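Local coordinates for protein chintase (Rhizomucor miehei, PDB 5YUQ) that probably hydrolyses the beta-1,4-glycosidic bonds of chitin, as a family 18 glycoside hydrolase with a tunnel-shaped active site, at residues L90-V94 against L135-L139. Numbering follows the deposited sequence.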
# COMPACT_ATOMS: atom_id res chain seq x y z
N LEU A 90 -0.65 18.46 12.71
CA LEU A 90 -1.27 17.13 12.68
C LEU A 90 -2.31 16.99 13.79
O LEU A 90 -3.37 16.41 13.57
CB LEU A 90 -0.21 16.03 12.80
CG LEU A 90 0.66 15.83 11.56
CD1 LEU A 90 1.88 14.99 11.92
CD2 LEU A 90 -0.13 15.16 10.45
N VAL A 91 -2.01 17.51 14.97
CA VAL A 91 -2.97 17.48 16.06
C VAL A 91 -4.19 18.32 15.69
O VAL A 91 -5.33 17.94 15.96
CB VAL A 91 -2.33 17.98 17.37
CG1 VAL A 91 -3.39 18.14 18.45
CG2 VAL A 91 -1.23 17.02 17.81
N ASP A 92 -3.95 19.45 15.03
CA ASP A 92 -5.05 20.33 14.64
C ASP A 92 -5.97 19.65 13.64
O ASP A 92 -7.19 19.78 13.73
CB ASP A 92 -4.53 21.64 14.04
CG ASP A 92 -3.95 22.57 15.08
OD1 ASP A 92 -4.16 22.34 16.29
OD2 ASP A 92 -3.30 23.55 14.67
N VAL A 93 -5.37 18.91 12.74
CA VAL A 93 -6.18 18.22 11.73
C VAL A 93 -7.08 17.17 12.34
O VAL A 93 -8.18 16.99 11.95
CB VAL A 93 -5.31 17.63 10.59
CG1 VAL A 93 -4.66 16.34 11.00
CG2 VAL A 93 -6.21 17.33 9.42
N VAL A 94 -6.55 16.45 13.32
CA VAL A 94 -7.32 15.45 14.02
C VAL A 94 -8.53 16.09 14.69
O VAL A 94 -9.65 15.59 14.55
CB VAL A 94 -6.48 14.69 15.07
CG1 VAL A 94 -7.39 13.82 15.93
CG2 VAL A 94 -5.45 13.83 14.35
N LEU A 135 2.98 12.50 18.73
CA LEU A 135 1.55 12.39 18.46
C LEU A 135 0.84 11.62 19.56
O LEU A 135 -0.25 12.00 19.98
CB LEU A 135 1.29 11.72 17.10
CG LEU A 135 1.80 12.51 15.90
CD1 LEU A 135 1.74 11.65 14.66
CD2 LEU A 135 0.96 13.75 15.71
N ARG A 136 1.45 10.55 20.04
CA ARG A 136 0.85 9.76 21.11
C ARG A 136 0.69 10.60 22.37
O ARG A 136 -0.34 10.54 23.04
CB ARG A 136 1.69 8.51 21.41
CG ARG A 136 1.16 7.69 22.59
CD ARG A 136 -0.22 7.12 22.28
NE ARG A 136 -0.13 6.06 21.28
CZ ARG A 136 -1.14 5.67 20.50
NH1 ARG A 136 -2.32 6.27 20.58
NH2 ARG A 136 -0.95 4.69 19.64
N GLU A 137 1.71 11.38 22.69
CA GLU A 137 1.66 12.21 23.89
C GLU A 137 0.57 13.28 23.76
O GLU A 137 -0.15 13.55 24.72
CB GLU A 137 3.03 12.86 24.17
CG GLU A 137 3.14 13.51 25.55
CD GLU A 137 2.52 14.88 25.60
OE1 GLU A 137 2.59 15.59 24.57
OE2 GLU A 137 1.95 15.25 26.65
N LYS A 138 0.45 13.88 22.59
CA LYS A 138 -0.52 14.96 22.42
C LYS A 138 -1.96 14.50 22.20
O LYS A 138 -2.89 15.19 22.61
CB LYS A 138 -0.07 15.93 21.32
CG LYS A 138 0.83 17.02 21.86
CD LYS A 138 1.77 17.59 20.83
CE LYS A 138 2.85 18.41 21.51
NZ LYS A 138 2.27 19.37 22.48
N LEU A 139 -2.13 13.35 21.56
CA LEU A 139 -3.47 12.87 21.21
C LEU A 139 -4.02 11.81 22.17
O LEU A 139 -5.23 11.61 22.24
CB LEU A 139 -3.49 12.34 19.78
CG LEU A 139 -3.14 13.36 18.70
CD1 LEU A 139 -2.89 12.68 17.37
CD2 LEU A 139 -4.26 14.39 18.56
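With chi1 at 172°, Val-91 sets CG1 trans to its amide nitrogen and CG2 trans to its carbonyl carbon, and both methyls meet CD2 of Leu-139. CG1 is the nearer to that CD2 at 3.9 Å, and CG2 of Val-91 also rests on CB of Lys-138 at 3.9 Å. Leu-139, with CG anti to its own carbonyl carbon (chi1 -61°), sends both methyls to the facing helix. Its CD2 fits between Val-91 and Val-94, 4.1 Å from CB of Val-94, while CD1 meets CG2 of that valine at 4.1 Å. The Val-91 and Leu-139 side chains run antiparallel and overlap alongside one another. One turn before Val-94 and Leu-139, CD2 of Leu-135 rests 3.9 Å from CB of Leu-90 and also touches its CD1. These are neighbouring helices on the outside of the TIM barrel of family 18, 80-97 and 124-139, whose short segments here run at 44° to each other with axes 10.7 Å apart. The strand between them in the chain, 101-105, backs the seam: Leu-102 packs on Val-94 and Leu-139, and Leu-104 on Leu-135. Leu-90 also reaches Val-64 of the adjacent strand 59-65. Toward the solvent, Lys-138 contributes its CB, lies roughly perpendicular to Val-91, and then carries its amino group away from helix 80-97.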